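Local coordinates for aminotransferase, classes I and II (Silicibacter pomeroyi DSS-3, PDB 3H14), which probably transfers the amino group of L-aspartate to 2-oxoglutarate with the help of pyridoxal 5'-phosphate, as other aminotransferases of its family do, at residues A[106-111]-A[129-134]. Sequence-based numbering, arbitrary orientation.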
ATOM      1  N   LEU A 106       1.498  10.415  12.271  1.00 19.80           N
ATOM      2  CA  LEU A 106       0.564  11.177  13.064  1.00 18.52           C
ATOM      3  C   LEU A 106      -0.317  10.219  13.826  1.00 18.36           C
ATOM      4  O   LEU A 106      -0.522  10.405  15.022  1.00 18.61           O
ATOM      5  CB  LEU A 106      -0.271  12.093  12.178  1.00 18.94           C
ATOM      6  CG  LEU A 106       0.450  13.310  11.598  1.00 18.81           C
ATOM      7  CD1 LEU A 106      -0.531  14.007  10.625  1.00 18.76           C
ATOM      8  CD2 LEU A 106       0.925  14.229  12.769  1.00 22.15           C
ATOM      9  N   ALA A 107      -0.779   9.161  13.144  1.00 18.04           N
ATOM     10  CA  ALA A 107      -1.554   8.135  13.803  1.00 17.16           C
ATOM     11  C   ALA A 107      -0.777   7.544  14.962  1.00 17.52           C
ATOM     12  O   ALA A 107      -1.294   7.445  16.074  1.00 17.05           O
ATOM     13  CB  ALA A 107      -1.973   7.083  12.848  1.00 17.46           C
ATOM     14  N   PHE A 108       0.447   7.097  14.714  1.00 16.56           N
ATOM     15  CA  PHE A 108       1.159   6.381  15.746  1.00 16.41           C
ATOM     16  C   PHE A 108       1.496   7.301  16.910  1.00 17.45           C
ATOM     17  O   PHE A 108       1.494   6.851  18.065  1.00 17.77           O
ATOM     18  CB  PHE A 108       2.458   5.766  15.197  1.00 16.16           C
ATOM     19  CG  PHE A 108       2.247   4.738  14.127  1.00 15.74           C
ATOM     20  CD1 PHE A 108       1.019   4.107  13.961  1.00 16.68           C
ATOM     21  CD2 PHE A 108       3.311   4.339  13.312  1.00 18.40           C
ATOM     22  CE1 PHE A 108       0.851   3.154  12.988  1.00 17.88           C
ATOM     23  CE2 PHE A 108       3.111   3.392  12.314  1.00 17.17           C
ATOM     24  CZ  PHE A 108       1.877   2.803  12.182  1.00 18.94           C
ATOM     25  N   THR A 109       1.769   8.583  16.616  1.00 17.29           N
ATOM     26  CA  THR A 109       2.087   9.541  17.686  1.00 17.83           C
ATOM     27  C   THR A 109       0.893   9.824  18.602  1.00 18.17           C
ATOM     28  O   THR A 109       1.048   9.913  19.823  1.00 18.37           O
ATOM     29  CB  THR A 109       2.631  10.856  17.105  1.00 18.21           C
ATOM     30  OG1 THR A 109       3.812  10.557  16.348  1.00 17.12           O
ATOM     31  CG2 THR A 109       2.947  11.864  18.243  1.00 17.46           C
ATOM     32  N   ALA A 110      -0.273   9.976  17.994  1.00 18.05           N
ATOM     33  CA  ALA A 110      -1.520  10.230  18.691  1.00 19.01           C
ATOM     34  C   ALA A 110      -1.922   9.061  19.565  1.00 19.56           C
ATOM     35  O   ALA A 110      -2.459   9.228  20.662  1.00 20.09           O
ATOM     36  CB  ALA A 110      -2.638  10.543  17.661  1.00 18.06           C
ATOM     37  N   LEU A 111      -1.624   7.853  19.100  1.00 19.43           N
ATOM     38  CA  LEU A 111      -2.219   6.649  19.693  1.00 19.17           C
ATOM     39  C   LEU A 111      -1.333   5.794  20.584  1.00 18.48           C
ATOM     40  O   LEU A 111      -1.852   5.011  21.398  1.00 17.98           O
ATOM     41  CB  LEU A 111      -2.830   5.818  18.568  1.00 18.72           C
ATOM     42  CG  LEU A 111      -4.032   6.415  17.834  1.00 19.61           C
ATOM     43  CD1 LEU A 111      -4.338   5.561  16.653  1.00 15.93           C
ATOM     44  CD2 LEU A 111      -5.303   6.529  18.715  1.00 18.98           C
ATOM     45  N   ARG A 129       6.366  -2.242   9.998  1.00 20.15           N
ATOM     46  CA  ARG A 129       7.224  -2.697  11.113  1.00 21.12           C
ATOM     47  C   ARG A 129       8.392  -1.762  11.353  1.00 19.49           C
ATOM     48  O   ARG A 129       8.751  -1.534  12.489  1.00 19.77           O
ATOM     49  CB  ARG A 129       7.705  -4.164  10.979  1.00 20.91           C
ATOM     50  CG  ARG A 129       8.615  -4.440   9.796  1.00 23.24           C
ATOM     51  CD  ARG A 129       9.008  -5.954   9.745  1.00 24.11           C
ATOM     52  NE  ARG A 129       7.851  -6.777   9.436  1.00 27.20           N
ATOM     53  CZ  ARG A 129       7.474  -7.124   8.205  1.00 29.77           C
ATOM     54  NH1 ARG A 129       8.185  -6.762   7.144  1.00 29.03           N
ATOM     55  NH2 ARG A 129       6.380  -7.861   8.035  1.00 30.47           N
ATOM     56  N   GLN A 130       8.936  -1.176  10.292  1.00 19.31           N
ATOM     57  CA  GLN A 130      10.086  -0.315  10.420  1.00 18.75           C
ATOM     58  C   GLN A 130       9.756   1.042  11.048  1.00 17.72           C
ATOM     59  O   GLN A 130      10.513   1.533  11.883  1.00 16.48           O
ATOM     60  CB  GLN A 130      10.785  -0.091   9.052  1.00 19.62           C
ATOM     61  CG  GLN A 130      11.225  -1.376   8.308  1.00 22.16           C
ATOM     62  CD  GLN A 130      12.197  -2.250   9.078  1.00 26.67           C
ATOM     63  OE1 GLN A 130      12.988  -1.769   9.891  1.00 29.11           O
ATOM     64  NE2 GLN A 130      12.145  -3.559   8.816  1.00 27.63           N
ATOM     65  N   ILE A 131       8.684   1.657  10.592  1.00 16.79           N
ATOM     66  CA  ILE A 131       8.205   2.945  11.154  1.00 17.38           C
ATOM     67  C   ILE A 131       7.825   2.766  12.617  1.00 16.96           C
ATOM     68  O   ILE A 131       8.176   3.585  13.444  1.00 18.05           O
ATOM     69  CB  ILE A 131       7.006   3.508  10.389  1.00 16.90           C
ATOM     70  CG1 ILE A 131       7.409   3.923   8.981  1.00 15.84           C
ATOM     71  CG2 ILE A 131       6.361   4.749  11.134  1.00 16.63           C
ATOM     72  CD1 ILE A 131       6.193   4.290   8.065  1.00 18.09           C
ATOM     73  N   LEU A 132       7.124   1.683  12.952  1.00 17.23           N
ATOM     74  CA  LEU A 132       6.827   1.403  14.366  1.00 17.17           C
ATOM     75  C   LEU A 132       8.067   1.289  15.239  1.00 18.59           C
ATOM     76  O   LEU A 132       8.193   1.942  16.283  1.00 15.66           O
ATOM     77  CB  LEU A 132       5.945   0.173  14.485  1.00 17.46           C
ATOM     78  CG  LEU A 132       4.486   0.372  14.067  1.00 16.21           C
ATOM     79  CD1 LEU A 132       3.803  -0.974  13.719  1.00 15.46           C
ATOM     80  CD2 LEU A 132       3.659   1.099  15.154  1.00 15.82           C
ATOM     81  N   ARG A 133       9.053   0.527  14.775  1.00 19.16           N
ATOM     82  CA  ARG A 133      10.307   0.374  15.504  1.00 21.43           C
ATOM     83  C   ARG A 133      11.090   1.696  15.601  1.00 20.13           C
ATOM     84  O   ARG A 133      11.679   2.018  16.656  1.00 20.96           O
ATOM     85  CB  ARG A 133      11.169  -0.662  14.757  1.00 21.53           C
ATOM     86  CG  ARG A 133      12.311  -1.208  15.538  1.00 27.24           C
ATOM     87  CD  ARG A 133      13.256  -2.125  14.679  1.00 28.58           C
ATOM     88  NE  ARG A 133      14.416  -2.566  15.468  1.00 36.18           N
ATOM     89  CZ  ARG A 133      15.445  -1.781  15.787  1.00 35.73           C
ATOM     90  NH1 ARG A 133      15.475  -0.531  15.344  1.00 39.14           N
ATOM     91  NH2 ARG A 133      16.445  -2.253  16.528  1.00 35.33           N
ATOM     92  N   ALA A 134      11.129   2.430  14.495  1.00 19.59           N
ATOM     93  CA  ALA A 134      11.817   3.738  14.414  1.00 20.20           C
ATOM     94  C   ALA A 134      11.293   4.765  15.420  1.00 19.53           C
ATOM     95  O   ALA A 134      12.030   5.663  15.838  1.00 19.16           O
ATOM     96  CB  ALA A 134      11.709   4.316  13.012  1.00 19.92           C
TER
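Phe108 meets Leu132 face-on: the methyl CD2 of Leu132 sits 3.7 Å from the centroid of the Phe108 ring and only 11° off the ring normal, which qualifies as a CH-pi contact. Leu132 CD2 is close to centred, with a slight lean to one side of the ring: it lies 3.7 Å from Phe108 CE2 and 4.2 Å from Phe108 CD1. Leu132 CG stands at a similar height but past the rim, 3.8 Å from Phe108 CE2. Ile131 uses the same ring differently: its CG2 lies near the ring plane, at the edge made by CD2 and CE2, 3.7 Å from Phe108 CE2. The ring is thus held on a face and at an edge by consecutive residues of one helical turn. The branching of Ile131 explains the second approach, because CG2, anti to the backbone N, is the branch that reaches the ring.

The two segments lie on helices 100-111 and 126-134, which are joined through strand 117-122 of the seven-stranded mixed sheet, the large-domain sheet of fold-type I pyridoxal-phosphate enzymes. Phe108 also rests on Ile198 of strand 196-200, so the interhelical contact is continuous with the packing of helix 100-111 on that sheet. Only carbons of Phe108, Ile131 and Leu132 touch, with no hydrogen bond across, so the contact is wholly apolar; it buries 143 Å² in total. The backbones stand apart, Phe108 CA lying 7.7 Å from Leu132 CA, and side chains bridge them. Phe108 alone supplies 79 Å² of the buried surface; an alanine here would probably open a gap between the helices and leave Leu132 CD2 and Ile131 CG2 without their shared partner. Arg129 of the same helix as Leu132 makes a salt bridge to Asp141 of strand 138-143, the neighbour of strand 117-122.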